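Local coordinates for nitrogenase molybdenum-iron protein alpha chain (Clostridium pasteurianum, PDB 4WES) that forms, with the beta chain, the molybdenum-iron component of nitrogenase, which reduces dinitrogen to ammonium at a molybdenum-iron-sulfur cluster using electrons and ATP, at residues 254-259 against 406-411; 469-472 against 477-480; 370-373 against 379-382. All coordinates share one frame; numbering follows the deposited sequence.

Interaction 1 (254-259 against 406-411); sequences KADLNL and RVVIPE
V408 presses one methyl, CG1, onto the backbone of D256, where it lies 3.3 Å from the carbonyl O. That methyl is anti to the backbone N (chi1 179°), and it also reaches the D256 side chain, 4.1 Å from OD1. A compact branched residue suits this place because it fits between the two segments without needing a polar partner. Beside it the contact is wet. R406 NH1 stays 3.7 Å from A255 O, approaching obliquely, and water does the joining instead. One water donates to A255 O and, at 2.6 Å, to D256 OD1, and accepts a weak bond from R406 NE; a second links D256 OD1 to the same NE. The opposite charges, D256 OD1 and R406 NE 5.1 Å apart, probably attract each other across these waters. Further out, the long arginine is held by backbone carbonyls, NH1 by D253 O and NH2 by K404 O, while Q205 bonds weakly to both R406 and D256. The D256 backbone pairs with S209, and V408 also rests on P280. A long loop is thus laid against the residues leading into inner strand 257-260 of a four-stranded parallel sheet, order 2-1-3-4, as in alpha/beta domains of Rossmann-like type.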
# COMPACT_ATOMS: atom_id res chain seq x y z
N LYS A 254 33.86 -4.97 -37.95
CA LYS A 254 33.91 -3.67 -38.59
C LYS A 254 34.36 -2.60 -37.61
O LYS A 254 33.65 -1.61 -37.34
CB LYS A 254 32.55 -3.36 -39.22
CG LYS A 254 32.11 -4.38 -40.26
CD LYS A 254 33.03 -4.38 -41.48
CE LYS A 254 32.94 -5.69 -42.25
NZ LYS A 254 31.56 -5.90 -42.70
N ALA A 255 35.55 -2.81 -37.05
CA ALA A 255 36.12 -1.90 -36.07
C ALA A 255 37.61 -1.85 -36.24
O ALA A 255 38.22 -2.80 -36.74
CB ALA A 255 35.79 -2.30 -34.64
N ASP A 256 38.21 -0.76 -35.79
CA ASP A 256 39.67 -0.65 -35.74
C ASP A 256 40.31 -0.93 -34.39
O ASP A 256 41.50 -1.18 -34.35
CB ASP A 256 40.10 0.74 -36.20
CG ASP A 256 40.02 0.87 -37.70
OD1 ASP A 256 40.08 -0.17 -38.39
OD2 ASP A 256 39.87 1.96 -38.19
N LEU A 257 39.52 -0.90 -33.31
CA LEU A 257 40.10 -1.15 -32.00
C LEU A 257 39.06 -1.78 -31.10
O LEU A 257 37.95 -1.26 -30.98
CB LEU A 257 40.61 0.17 -31.38
CG LEU A 257 41.35 0.06 -30.03
CD1 LEU A 257 42.66 -0.72 -30.16
CD2 LEU A 257 41.59 1.47 -29.51
N ASN A 258 39.45 -2.89 -30.46
CA ASN A 258 38.63 -3.52 -29.44
C ASN A 258 39.07 -3.05 -28.05
O ASN A 258 40.27 -3.00 -27.74
CB ASN A 258 38.79 -5.05 -29.51
CG ASN A 258 37.91 -5.69 -30.56
OD1 ASN A 258 36.78 -5.26 -30.74
ND2 ASN A 258 38.38 -6.80 -31.13
N LEU A 259 38.08 -2.71 -27.22
CA LEU A 259 38.32 -2.28 -25.85
C LEU A 259 37.83 -3.41 -24.93
O LEU A 259 36.66 -3.72 -24.94
CB LEU A 259 37.55 -1.01 -25.55
CG LEU A 259 37.65 0.14 -26.55
CD1 LEU A 259 36.79 1.31 -26.12
CD2 LEU A 259 39.06 0.57 -26.83
N ARG A 406 43.58 -7.41 -41.99
CA ARG A 406 44.29 -6.21 -42.34
C ARG A 406 45.18 -5.73 -41.22
O ARG A 406 45.01 -6.10 -40.04
CB ARG A 406 43.36 -5.12 -42.80
CG ARG A 406 42.56 -4.53 -41.70
CD ARG A 406 41.14 -4.70 -42.15
NE ARG A 406 40.08 -4.37 -41.22
CZ ARG A 406 39.32 -5.26 -40.55
NH1 ARG A 406 38.32 -4.77 -39.86
NH2 ARG A 406 39.52 -6.59 -40.58
N VAL A 407 46.20 -4.97 -41.62
CA VAL A 407 47.10 -4.37 -40.68
C VAL A 407 46.44 -3.08 -40.22
O VAL A 407 46.16 -2.19 -41.03
CB VAL A 407 48.47 -4.06 -41.34
CG1 VAL A 407 49.36 -3.31 -40.34
CG2 VAL A 407 49.10 -5.36 -41.81
N VAL A 408 46.12 -3.01 -38.94
CA VAL A 408 45.46 -1.82 -38.41
C VAL A 408 46.50 -0.90 -37.79
O VAL A 408 46.64 0.24 -38.22
CB VAL A 408 44.40 -2.21 -37.38
CG1 VAL A 408 43.73 -0.96 -36.81
CG2 VAL A 408 43.37 -3.13 -38.04
N ILE A 409 47.23 -1.38 -36.79
CA ILE A 409 48.35 -0.65 -36.24
C ILE A 409 49.62 -1.41 -36.62
O ILE A 409 49.81 -2.57 -36.23
CB ILE A 409 48.26 -0.48 -34.71
CG1 ILE A 409 46.91 0.11 -34.28
CG2 ILE A 409 49.44 0.35 -34.22
CD1 ILE A 409 46.73 0.22 -32.76
N PRO A 410 50.52 -0.77 -37.39
CA PRO A 410 51.76 -1.44 -37.77
C PRO A 410 52.59 -1.86 -36.56
O PRO A 410 52.54 -1.20 -35.51
CB PRO A 410 52.48 -0.40 -38.63
CG PRO A 410 51.38 0.46 -39.16
CD PRO A 410 50.43 0.57 -37.99
N GLU A 411 53.36 -2.95 -36.72
CA GLU A 411 54.14 -3.58 -35.63
C GLU A 411 55.02 -2.56 -34.88
O GLU A 411 55.09 -2.56 -33.66
CB GLU A 411 55.01 -4.72 -36.22
CG GLU A 411 55.66 -5.62 -35.19
CD GLU A 411 56.62 -6.64 -35.82
OE1 GLU A 411 56.38 -7.08 -36.98
OE2 GLU A 411 57.63 -6.98 -35.16
O HOH W 1 39.75 -2.62 -39.12
O HOH W 2 41.06 -1.44 -40.64

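Interaction 2 (469-472 against 477-480); sequences FVIQ and LSKQ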
# COMPACT_ATOMS: atom_id res chain seq x y z
N PHE A 469 23.71 -9.91 3.14
CA PHE A 469 23.00 -9.88 4.42
C PHE A 469 23.79 -10.58 5.54
O PHE A 469 23.61 -10.23 6.70
CB PHE A 469 21.57 -10.40 4.28
CG PHE A 469 20.78 -9.62 3.29
CD1 PHE A 469 20.48 -8.28 3.51
CD2 PHE A 469 20.33 -10.20 2.11
CE1 PHE A 469 19.79 -7.53 2.58
CE2 PHE A 469 19.63 -9.46 1.18
CZ PHE A 469 19.37 -8.14 1.41
N VAL A 470 24.63 -11.54 5.19
CA VAL A 470 25.51 -12.15 6.18
C VAL A 470 26.39 -11.08 6.78
O VAL A 470 26.55 -10.99 8.00
CB VAL A 470 26.39 -13.26 5.53
CG1 VAL A 470 27.46 -13.78 6.48
CG2 VAL A 470 25.52 -14.40 5.01
N ILE A 471 26.97 -10.25 5.92
CA ILE A 471 27.88 -9.20 6.35
C ILE A 471 27.08 -8.14 7.17
O ILE A 471 27.51 -7.70 8.24
CB ILE A 471 28.55 -8.54 5.12
CG1 ILE A 471 29.43 -9.55 4.38
CG2 ILE A 471 29.35 -7.30 5.54
CD1 ILE A 471 29.72 -9.15 2.93
N GLN A 472 25.93 -7.74 6.65
CA GLN A 472 25.17 -6.68 7.32
C GLN A 472 24.54 -7.12 8.65
O GLN A 472 24.40 -6.29 9.54
CB GLN A 472 24.15 -6.05 6.38
CG GLN A 472 24.82 -5.41 5.19
CD GLN A 472 24.04 -4.35 4.46
OE1 GLN A 472 24.65 -3.48 3.81
NE2 GLN A 472 22.73 -4.40 4.50
N LEU A 477 28.59 -2.61 6.54
CA LEU A 477 27.97 -2.31 5.26
C LEU A 477 28.47 -3.25 4.17
O LEU A 477 29.68 -3.47 4.03
CB LEU A 477 28.32 -0.88 4.85
CG LEU A 477 27.74 -0.42 3.52
CD1 LEU A 477 26.24 -0.32 3.57
CD2 LEU A 477 28.37 0.89 3.08
N SER A 478 27.52 -3.77 3.38
CA SER A 478 27.88 -4.51 2.18
C SER A 478 27.11 -4.00 0.99
O SER A 478 25.89 -4.17 0.93
CB SER A 478 27.64 -6.02 2.36
OG SER A 478 28.00 -6.72 1.18
N LYS A 479 27.79 -3.39 0.04
CA LYS A 479 27.17 -3.00 -1.22
C LYS A 479 27.51 -4.02 -2.28
O LYS A 479 28.64 -4.51 -2.38
CB LYS A 479 27.59 -1.59 -1.63
CG LYS A 479 26.95 -0.49 -0.75
CD LYS A 479 25.45 -0.48 -0.82
CE LYS A 479 24.76 0.67 -0.12
NZ LYS A 479 23.29 0.60 -0.34
N GLN A 480 26.51 -4.35 -3.09
CA GLN A 480 26.63 -5.36 -4.13
C GLN A 480 27.33 -4.80 -5.38
O GLN A 480 26.88 -3.82 -5.97
CB GLN A 480 25.25 -5.82 -4.54
CG GLN A 480 24.45 -6.49 -3.44
CD GLN A 480 23.12 -6.99 -3.94
OE1 GLN A 480 23.06 -7.94 -4.74
NE2 GLN A 480 22.04 -6.35 -3.54
O HOH W 3 23.44 -1.75 1.95
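Q472 and S478 share the one direct hydrogen bond of this contact, from the backbone N of S478 to the side-chain OE1 of Q472. It is 2.9 Å long and nearly straight (172° at the hydrogen), and it enters in the carbonyl plane on a lone pair, with a C=O...N angle of 119°. The glutamine chain, extended beyond CG, is long enough to carry its amide from the helix to the neighbouring backbone. A water donates a second bond to OE1 at 2.8 Å and is itself weakly held by K479 NZ, so two donors fix the amide oxygen. They probably offset the nearness of another acceptor, S478 O, only 3.2 Å from OE1; that carbonyl in turn takes a hydrogen bond from K468 NZ.

The apolar contacts centre on I471. Its CB, CG2 and CD1 gather round S478 CB, each at 3.8 Å, and CD1 runs on to within 3.5 Å of OG. Serine is small enough to lie under this branched side chain, while its hydroxyl, anti to the backbone N (chi1 -180°), bonds to F461 O. CD1 of L477 lies 3.5 Å from OE1 of Q472.

The S478 side chain is about 9 Å from homocitrate, in the outer surroundings of the cofactor site. Helix 465-473 thus packs on the extended segment that follows it, itself bonded through L477 and K479 to F461 and A463, at and just beyond strand 460-462. Helix 446-456 packs on I471, helix 492-507 on L477, and I304 of a beta chain on Q472.

Interaction 3 (370-373 against 379-382); sequences AHRD and EVIP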
# COMPACT_ATOMS: atom_id res chain seq x y z
N ALA A 370 37.99 -16.21 -11.48
CA ALA A 370 39.03 -15.71 -12.36
C ALA A 370 40.18 -16.72 -12.44
O ALA A 370 40.33 -17.60 -11.60
CB ALA A 370 39.55 -14.37 -11.85
N HIS A 371 41.02 -16.53 -13.44
CA HIS A 371 42.15 -17.40 -13.67
C HIS A 371 43.43 -16.70 -13.18
O HIS A 371 43.41 -15.51 -12.86
CB HIS A 371 42.27 -17.80 -15.14
CG HIS A 371 41.07 -18.48 -15.71
ND1 HIS A 371 41.09 -19.04 -16.97
CD2 HIS A 371 39.80 -18.63 -15.26
CE1 HIS A 371 39.89 -19.52 -17.25
NE2 HIS A 371 39.09 -19.29 -16.24
N ARG A 372 44.56 -17.42 -13.19
CA ARG A 372 45.80 -16.82 -12.71
C ARG A 372 46.13 -15.54 -13.47
O ARG A 372 46.69 -14.61 -12.88
CB ARG A 372 46.96 -17.81 -12.81
CG ARG A 372 46.97 -18.85 -11.69
CD ARG A 372 48.19 -19.74 -11.77
NE ARG A 372 49.41 -18.95 -11.66
CZ ARG A 372 50.49 -19.14 -12.39
NH1 ARG A 372 50.60 -20.20 -13.17
NH2 ARG A 372 51.47 -18.27 -12.30
N ASP A 373 45.83 -15.47 -14.77
CA ASP A 373 46.13 -14.27 -15.54
C ASP A 373 45.38 -13.04 -15.04
O ASP A 373 45.88 -11.89 -15.19
CB ASP A 373 45.96 -14.46 -17.06
CG ASP A 373 44.72 -15.27 -17.47
OD1 ASP A 373 44.44 -16.33 -16.90
OD2 ASP A 373 44.11 -14.84 -18.47
N GLU A 379 51.05 -12.13 -18.57
CA GLU A 379 52.40 -12.63 -18.75
C GLU A 379 52.57 -14.03 -18.16
O GLU A 379 53.50 -14.71 -18.57
CB GLU A 379 53.45 -11.70 -18.13
CG GLU A 379 53.25 -11.36 -16.67
CD GLU A 379 52.49 -10.05 -16.45
OE1 GLU A 379 51.41 -9.77 -17.10
OE2 GLU A 379 52.99 -9.29 -15.60
N VAL A 380 51.69 -14.46 -17.25
CA VAL A 380 51.85 -15.80 -16.67
C VAL A 380 51.17 -16.90 -17.50
O VAL A 380 51.32 -18.08 -17.19
CB VAL A 380 51.38 -15.90 -15.21
CG1 VAL A 380 52.01 -14.81 -14.36
CG2 VAL A 380 49.86 -15.91 -15.09
N ILE A 381 50.47 -16.54 -18.57
CA ILE A 381 49.70 -17.53 -19.34
C ILE A 381 50.52 -18.76 -19.77
O ILE A 381 50.05 -19.90 -19.63
CB ILE A 381 48.95 -16.87 -20.52
CG1 ILE A 381 47.75 -16.06 -19.99
CG2 ILE A 381 48.51 -17.92 -21.53
CD1 ILE A 381 47.04 -15.23 -21.04
N PRO A 382 51.76 -18.56 -20.25
CA PRO A 382 52.54 -19.75 -20.67
C PRO A 382 52.81 -20.78 -19.55
O PRO A 382 53.14 -21.94 -19.86
CB PRO A 382 53.85 -19.14 -21.17
CG PRO A 382 53.47 -17.77 -21.63
CD PRO A 382 52.43 -17.31 -20.65
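R372 and D373, in the first turn of helix 372-376, face V380 and I381 of the 3-10 segment that follows. The helix begins at H371, its N-cap, whose backbone N is bonded by the D374 carboxylate, one half of a capping box; the imidazole turns to S183 through NE2.

R372 comes next and brings its guanidinium up to V380, which lies over one face. NH2 is 3.8 Å from V380 CB, and CG2 sits 4.0 Å above the plane of the group, displaced toward its rim. A valine suits this spot, since a methyl can lie on a flat cation and leave the N-H groups to polar partners. The chain bends at chi3 (60°), and those partners then hold the group: NE forms a salt bridge with E376, one helical turn on, and NH1 bonds to T383 OG1. The same threonine hydroxyl also bonds to V380 O, so it joins R372 to the 3-10 backbone.

D373 closes the contact from the next position. Its backbone N is 4.1 Å from V380 CG2, and its CB meets I381 CG1 at 3.8 Å, the two side chains crossing at a slant. I381 CD1 continues to 3.9 Å from OD2, covering part of the carboxylate with hydrocarbon. An acidic residue is well placed at a helix start, where the N-terminal end of the helix probably stabilises its charge; OD2 also has a long, weak ion pair with R264.

What results is a short helix followed by a 3-10 segment that folds back on its first turn, beyond the carboxyl end of strand 361-367 and just after the cofactor-pocket residue F369. The D373 side chain is about 12 Å from the molybdenum-iron-sulfur cluster, in the outer surroundings of its site.

From the N terminus, the first segment reached is 254-259, leading into strand 257-260, which carries one half of interaction 1. The chain goes on through strands 338-343 and 361-367 of the mixed sheet to interaction 3, a short-range contact bridging only five residues between 370-373 and 379-382. At 406-411 it returns to the approach to strand 257-260 and closes interaction 1 over 146 residues, so interaction 3 falls wholly within that span. Interaction 2 follows in series, closing over four residues at the end of helix 465-473. None cross. Interaction 1 ties the long connecting segment back to the parallel sheet, whereas the other two fold local turns. Interactions 1 and 2 lie on opposite sides of the chain's centre, their own centres about 43 Å apart.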